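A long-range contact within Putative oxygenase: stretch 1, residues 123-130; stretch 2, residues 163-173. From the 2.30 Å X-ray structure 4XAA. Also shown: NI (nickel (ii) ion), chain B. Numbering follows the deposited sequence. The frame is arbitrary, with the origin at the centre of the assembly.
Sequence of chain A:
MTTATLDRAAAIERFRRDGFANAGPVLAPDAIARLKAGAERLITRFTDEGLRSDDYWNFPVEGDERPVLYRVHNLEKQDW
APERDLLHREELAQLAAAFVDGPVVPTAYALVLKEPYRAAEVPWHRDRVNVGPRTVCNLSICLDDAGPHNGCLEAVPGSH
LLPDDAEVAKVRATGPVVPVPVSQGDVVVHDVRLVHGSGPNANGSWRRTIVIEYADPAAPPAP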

ATOM      1  N   PRO A 123       3.280  -9.562  -8.296  1.00 50.51           N
ATOM      2  CA  PRO A 123       3.179  -9.404  -9.757  1.00 45.97           C
ATOM      3  C   PRO A 123       2.568  -8.070 -10.157  1.00 43.33           C
ATOM      4  O   PRO A 123       1.725  -7.540  -9.432  1.00 42.10           O
ATOM      5  CB  PRO A 123       2.252 -10.551 -10.186  1.00 48.71           C
ATOM      6  CG  PRO A 123       2.225 -11.511  -9.039  1.00 47.12           C
ATOM      7  CD  PRO A 123       2.547 -10.746  -7.802  1.00 51.61           C
ATOM      8  N   TRP A 124       3.001  -7.525 -11.286  1.00 43.30           N
ATOM      9  CA  TRP A 124       2.433  -6.283 -11.785  1.00 42.92           C
ATOM     10  C   TRP A 124       0.936  -6.424 -11.982  1.00 42.44           C
ATOM     11  O   TRP A 124       0.454  -7.482 -12.354  1.00 46.02           O
ATOM     12  CB  TRP A 124       3.103  -5.877 -13.088  1.00 41.85           C
ATOM     13  CG  TRP A 124       4.528  -5.539 -12.882  1.00 48.56           C
ATOM     14  CD1 TRP A 124       5.599  -6.383 -12.972  1.00 49.65           C
ATOM     15  CD2 TRP A 124       5.053  -4.260 -12.520  1.00 47.41           C
ATOM     16  NE1 TRP A 124       6.760  -5.700 -12.701  1.00 52.92           N
ATOM     17  CE2 TRP A 124       6.451  -4.396 -12.417  1.00 52.54           C
ATOM     18  CE3 TRP A 124       4.479  -3.011 -12.289  1.00 47.21           C
ATOM     19  CZ2 TRP A 124       7.278  -3.328 -12.091  1.00 51.50           C
ATOM     20  CZ3 TRP A 124       5.300  -1.954 -11.960  1.00 46.42           C
ATOM     21  CH2 TRP A 124       6.682  -2.118 -11.860  1.00 47.86           C
ATOM     22  N   HIS A 125       0.207  -5.350 -11.722  1.00 43.95           N
ATOM     23  CA  HIS A 125      -1.242  -5.358 -11.847  1.00 40.39           C
ATOM     24  C   HIS A 125      -1.791  -3.949 -11.771  1.00 39.04           C
ATOM     25  O   HIS A 125      -1.059  -2.998 -11.482  1.00 41.07           O
ATOM     26  CB  HIS A 125      -1.878  -6.215 -10.752  1.00 36.02           C
ATOM     27  CG  HIS A 125      -1.689  -5.674  -9.370  1.00 42.62           C
ATOM     28  ND1 HIS A 125      -0.581  -5.961  -8.602  1.00 40.20           N
ATOM     29  CD2 HIS A 125      -2.477  -4.878  -8.608  1.00 35.55           C
ATOM     30  CE1 HIS A 125      -0.698  -5.369  -7.427  1.00 36.22           C
ATOM     31  NE2 HIS A 125      -1.840  -4.711  -7.405  1.00 35.13           N
ATOM     32  N   ARG A 126      -3.080  -3.832 -12.064  1.00 35.05           N
ATOM     33  CA  ARG A 126      -3.851  -2.636 -11.811  1.00 34.91           C
ATOM     34  C   ARG A 126      -4.820  -3.058 -10.745  1.00 38.97           C
ATOM     35  O   ARG A 126      -5.377  -4.151 -10.836  1.00 41.85           O
ATOM     36  CB  ARG A 126      -4.573  -2.134 -13.069  1.00 35.47           C
ATOM     37  CG  ARG A 126      -3.642  -1.994 -14.278  1.00 37.13           C
ATOM     38  CD  ARG A 126      -4.370  -1.573 -15.536  1.00 33.41           C
ATOM     39  NE  ARG A 126      -4.448  -0.126 -15.630  1.00 41.45           N
ATOM     40  CZ  ARG A 126      -5.082   0.523 -16.597  1.00 43.02           C
ATOM     41  NH1 ARG A 126      -5.708  -0.163 -17.546  1.00 39.71           N
ATOM     42  NH2 ARG A 126      -5.094   1.858 -16.611  1.00 42.03           N
ATOM     43  N   ASP A 127      -5.000  -2.229  -9.720  1.00 35.73           N
ATOM     44  CA  ASP A 127      -5.922  -2.555  -8.640  1.00 38.81           C
ATOM     45  C   ASP A 127      -7.377  -2.610  -9.132  1.00 39.88           C
ATOM     46  O   ASP A 127      -8.073  -3.588  -8.892  1.00 42.28           O
ATOM     47  CB  ASP A 127      -5.773  -1.547  -7.501  1.00 39.26           C
ATOM     48  CG  ASP A 127      -4.498  -1.746  -6.721  1.00 39.16           C
ATOM     49  OD1 ASP A 127      -3.978  -2.878  -6.713  1.00 39.63           O
ATOM     50  OD2 ASP A 127      -4.009  -0.776  -6.114  1.00 41.46           O
ATOM     51  N   ARG A 128      -7.822  -1.567  -9.828  1.00 42.79           N
ATOM     52  CA  ARG A 128      -9.166  -1.524 -10.420  1.00 43.70           C
ATOM     53  C   ARG A 128      -9.138  -0.772 -11.744  1.00 44.80           C
ATOM     54  O   ARG A 128      -8.358   0.176 -11.897  1.00 43.17           O
ATOM     55  CB  ARG A 128     -10.169  -0.827  -9.491  1.00 48.93           C
ATOM     56  CG  ARG A 128     -10.552  -1.573  -8.238  1.00 50.40           C
ATOM     57  CD  ARG A 128     -12.015  -1.347  -7.966  1.00 48.62           C
ATOM     58  NE  ARG A 128     -12.239  -0.489  -6.813  1.00 52.69           N
ATOM     59  CZ  ARG A 128     -13.320   0.266  -6.648  1.00 46.43           C
ATOM     60  NH1 ARG A 128     -14.275   0.289  -7.576  1.00 41.37           N
ATOM     61  NH2 ARG A 128     -13.436   1.001  -5.556  1.00 47.31           N
ATOM     62  N   VAL A 129      -9.982  -1.173 -12.694  1.00 45.50           N
ATOM     63  CA  VAL A 129     -10.175  -0.364 -13.897  1.00 44.37           C
ATOM     64  C   VAL A 129     -11.643  -0.088 -14.204  1.00 46.25           C
ATOM     65  O   VAL A 129     -11.955   0.392 -15.294  1.00 47.83           O
ATOM     66  CB  VAL A 129      -9.543  -1.000 -15.148  1.00 42.93           C
ATOM     67  CG1 VAL A 129      -8.047  -1.172 -14.958  1.00 44.18           C
ATOM     68  CG2 VAL A 129     -10.221  -2.315 -15.479  1.00 42.91           C
ATOM     69  N   ASN A 130     -12.536  -0.365 -13.252  1.00 42.65           N
ATOM     70  CA  ASN A 130     -13.951  -0.061 -13.443  1.00 42.83           C
ATOM     71  C   ASN A 130     -14.304   1.338 -12.930  1.00 45.32           C
ATOM     72  O   ASN A 130     -15.479   1.696 -12.797  1.00 48.78           O
ATOM     73  CB  ASN A 130     -14.821  -1.118 -12.759  1.00 44.57           C
ATOM     74  CG  ASN A 130     -14.697  -1.089 -11.248  1.00 53.03           C
ATOM     75  OD1 ASN A 130     -13.718  -0.573 -10.691  1.00 52.57           O
ATOM     76  ND2 ASN A 130     -15.689  -1.646 -10.571  1.00 50.98           N
TER
HETATM   77 NI    NI B 301      -1.936  -3.215  -5.724  1.00 58.16          NI
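Stretch 2, residues 163-173: PDDAEVAKVRA

Stretch 2 packs along one side of stretch 1 as a turn followed by the first part of a helix. Pro163 to Ala166 form a type I beta turn, closed by the backbone hydrogen bond from Ala166 N to Pro163 O (3.2 Å). Glu167 then occupies the N-cap position, and the helix runs from Val168 through Ala173 and onward, with backbone bonds such as Arg172 N to Val168 O (2.8 Å). In stretch 1, Pro123 to His125 belong to a strand that begins earlier in the chain, whereas the segment from Asp127 to Asn130 is loop. The strand and helix axes approach to 8.5 Å and cross at 107°, so the helix passes across the strand closer to perpendicular than to either parallel or antiparallel. The chain order is nevertheless reversed along the contact: the CA atoms of His125 and Val168 lie 6.2 Å apart, and those of Val129 and Asp164 5.6 Å, so His125 meets the start of the helix and the loop meets the turn. Together the two stretches bury 387 Å².

Arg126 and Val168 contribute most of any residues to this surface, and they touch each other. The CA-to-CB bond of Arg126 points toward stretch 2, and its side chain (chi1 m, chi2 t, chi3 p) reaches along the turn. The guanidinium donates a hydrogen bond from Arg126 NH1 to Pro163 O at 2.8 Å, with an N-H...acceptor angle of 159°. Pro163 O lies at the edge of the guanidinium, near its plane, where an N-H group can point at it; the same carbonyl also accepts the turn bond from Ala166 N. A water accepts a hydrogen bond from Arg126 NH1 (2.8 Å to the water oxygen) and donates to Asp164 O (2.7 Å) and Ala166 O (2.4 Å), extending the link to two further carbonyls of the turn. The methyl of Ala166 adds a looser contact, its CB 4.0 Å from Arg126 NH1.

Val168, in the t rotamer, fills the space beside the strand with both methyl groups. Its CG2 lies 3.8 Å from Arg126 CG, against the aliphatic part of that side chain, while its CG1 lies 3.8 Å from Trp124 CB and 3.8 Å from His125 N. One helical turn later, Arg172 CB sits over one face of the Trp124 indole, 4.3 Å from Trp124 CG; the rest of the Arg172 side chain is not modelled.

At the other end, Asp164 lies against Val129. The Asp164 carboxylate comes close to a backbone carbonyl, with Val129 O 3.0 Å from Asp164 OD2 and 3.1 Å from Asp164 OD1, but all three atoms are acceptors, so they form no hydrogen bond with one another; Asp164 OD1 is hydrogen-bonded elsewhere in the structure. His125 CB points away from stretch 2, and its ring serves the metal site instead, with His125 NE2 2.2 Å from the nickel ion.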

ATOM      1  N   PRO A 163      -6.242   3.141 -21.188  1.00 46.79           N
ATOM      2  CA  PRO A 163      -7.570   2.531 -21.332  1.00 45.32           C
ATOM      3  C   PRO A 163      -7.772   1.283 -20.477  1.00 44.24           C
ATOM      4  O   PRO A 163      -6.799   0.701 -19.988  1.00 44.43           O
ATOM      5  CB  PRO A 163      -7.623   2.183 -22.821  1.00 43.30           C
ATOM      6  CG  PRO A 163      -6.794   3.260 -23.457  1.00 45.92           C
ATOM      7  CD  PRO A 163      -5.648   3.464 -22.498  1.00 46.70           C
ATOM      8  N   ASP A 164      -9.027   0.885 -20.291  1.00 41.67           N
ATOM      9  CA  ASP A 164      -9.346  -0.270 -19.451  1.00 42.04           C
ATOM     10  C   ASP A 164      -8.730  -1.551 -19.989  1.00 40.56           C
ATOM     11  O   ASP A 164      -8.343  -2.430 -19.227  1.00 42.66           O
ATOM     12  CB  ASP A 164     -10.857  -0.442 -19.321  1.00 39.10           C
ATOM     13  CG  ASP A 164     -11.512   0.630 -18.439  1.00 47.40           C
ATOM     14  OD1 ASP A 164     -10.828   1.571 -17.962  1.00 45.24           O
ATOM     15  OD2 ASP A 164     -12.739   0.535 -18.237  1.00 51.78           O
ATOM     16  N   ASP A 165      -8.617  -1.650 -21.307  1.00 44.42           N
ATOM     17  CA  ASP A 165      -8.136  -2.881 -21.926  1.00 43.50           C
ATOM     18  C   ASP A 165      -6.625  -2.943 -22.069  1.00 45.59           C
ATOM     19  O   ASP A 165      -6.107  -3.806 -22.773  1.00 49.14           O
ATOM     20  CB  ASP A 165      -8.777  -3.068 -23.304  1.00 49.04           C
ATOM     21  CG  ASP A 165      -8.549  -1.878 -24.219  1.00 52.27           C
ATOM     22  OD1 ASP A 165      -7.760  -0.993 -23.851  1.00 54.03           O
ATOM     23  OD2 ASP A 165      -9.155  -1.826 -25.310  1.00 63.34           O
ATOM     24  N   ALA A 166      -5.907  -2.026 -21.437  1.00 44.10           N
ATOM     25  CA  ALA A 166      -4.461  -2.047 -21.570  1.00 44.12           C
ATOM     26  C   ALA A 166      -3.933  -3.309 -20.911  1.00 39.60           C
ATOM     27  O   ALA A 166      -4.334  -3.658 -19.798  1.00 35.76           O
ATOM     28  CB  ALA A 166      -3.830  -0.813 -20.963  1.00 38.10           C
ATOM     29  N   GLU A 167      -3.056  -4.001 -21.624  1.00 38.69           N
ATOM     30  CA  GLU A 167      -2.451  -5.218 -21.112  1.00 45.19           C
ATOM     31  C   GLU A 167      -1.264  -4.890 -20.235  1.00 41.57           C
ATOM     32  O   GLU A 167      -0.303  -4.285 -20.681  1.00 44.97           O
ATOM     33  CB  GLU A 167      -2.017  -6.146 -22.248  1.00 48.53           C
ATOM     34  CG  GLU A 167      -1.364  -7.417 -21.730  1.00 56.75           C
ATOM     35  CD  GLU A 167      -1.089  -8.463 -22.808  1.00 64.70           C
ATOM     36  OE1 GLU A 167      -1.097  -8.109 -24.012  1.00 65.77           O
ATOM     37  OE2 GLU A 167      -0.870  -9.642 -22.428  1.00 63.11           O
ATOM     38  N   VAL A 168      -1.342  -5.312 -18.984  1.00 39.80           N
ATOM     39  CA  VAL A 168      -0.390  -4.913 -17.968  1.00 43.20           C
ATOM     40  C   VAL A 168       1.044  -5.277 -18.358  1.00 44.72           C
ATOM     41  O   VAL A 168       1.975  -4.509 -18.110  1.00 44.22           O
ATOM     42  CB  VAL A 168      -0.778  -5.544 -16.604  1.00 41.24           C
ATOM     43  CG1 VAL A 168       0.305  -5.339 -15.560  1.00 42.39           C
ATOM     44  CG2 VAL A 168      -2.124  -4.984 -16.138  1.00 34.93           C
ATOM     45  N   ALA A 169       1.205  -6.418 -19.020  1.00 44.16           N
ATOM     46  CA  ALA A 169       2.524  -6.930 -19.362  1.00 42.23           C
ATOM     47  C   ALA A 169       3.218  -6.110 -20.440  1.00 44.61           C
ATOM     48  O   ALA A 169       4.440  -5.977 -20.413  1.00 50.66           O
ATOM     49  CB  ALA A 169       2.426  -8.383 -19.806  1.00 42.88           C
ATOM     50  N   LYS A 170       2.462  -5.586 -21.401  1.00 40.94           N
ATOM     51  CA  LYS A 170       3.051  -4.731 -22.425  1.00 41.43           C
ATOM     52  C   LYS A 170       3.427  -3.394 -21.797  1.00 51.14           C
ATOM     53  O   LYS A 170       4.431  -2.784 -22.168  1.00 54.05           O
ATOM     54  CB  LYS A 170       2.099  -4.530 -23.605  1.00 43.81           C
ATOM     55  CG  LYS A 170       1.670  -5.839 -24.257  1.00 59.76           C
ATOM     56  CD  LYS A 170       1.703  -5.786 -25.782  1.00 67.82           C
ATOM     57  CE  LYS A 170       0.429  -5.198 -26.379  1.00 62.55           C
ATOM     58  NZ  LYS A 170       0.403  -3.715 -26.232  1.00 68.79           N
ATOM     59  N   VAL A 171       2.634  -2.961 -20.818  1.00 48.68           N
ATOM     60  CA  VAL A 171       2.900  -1.719 -20.103  1.00 45.92           C
ATOM     61  C   VAL A 171       4.165  -1.831 -19.263  1.00 45.75           C
ATOM     62  O   VAL A 171       5.033  -0.971 -19.360  1.00 52.06           O
ATOM     63  CB  VAL A 171       1.712  -1.323 -19.222  1.00 43.85           C
ATOM     64  CG1 VAL A 171       2.083  -0.144 -18.337  1.00 43.78           C
ATOM     65  CG2 VAL A 171       0.516  -0.983 -20.095  1.00 38.43           C
ATOM     66  N   ARG A 172       4.285  -2.887 -18.458  1.00 43.20           N
ATOM     67  CA  ARG A 172       5.529  -3.159 -17.735  1.00 46.18           C
ATOM     68  C   ARG A 172       6.745  -3.259 -18.668  1.00 53.71           C
ATOM     69  O   ARG A 172       7.793  -2.674 -18.389  1.00 55.78           O
ATOM     70  CB  ARG A 172       5.406  -4.438 -16.919  1.00 48.13           C
ATOM     71  N   ALA A 173       6.610  -3.983 -19.778  1.00 53.30           N
ATOM     72  CA  ALA A 173       7.727  -4.135 -20.717  1.00 52.13           C
ATOM     73  C   ALA A 173       8.066  -2.815 -21.398  1.00 56.83           C
ATOM     74  O   ALA A 173       9.203  -2.603 -21.825  1.00 64.02           O
ATOM     75  CB  ALA A 173       7.416  -5.191 -21.754  1.00 44.62           C
TER
HETATM   76  O   HOH W   1      -5.964  -2.935 -18.126  1.00 38.27           O
HETATM   77  O   HOH W   2      -2.293  -1.651  -4.187  1.00 37.10           O
HETATM   78  O   HOH W   3      -0.138  -4.142  -4.157  1.00 41.74           O
HETATM   79  O   HOH W   4      -2.393  -4.645  -3.905  1.00 46.79           O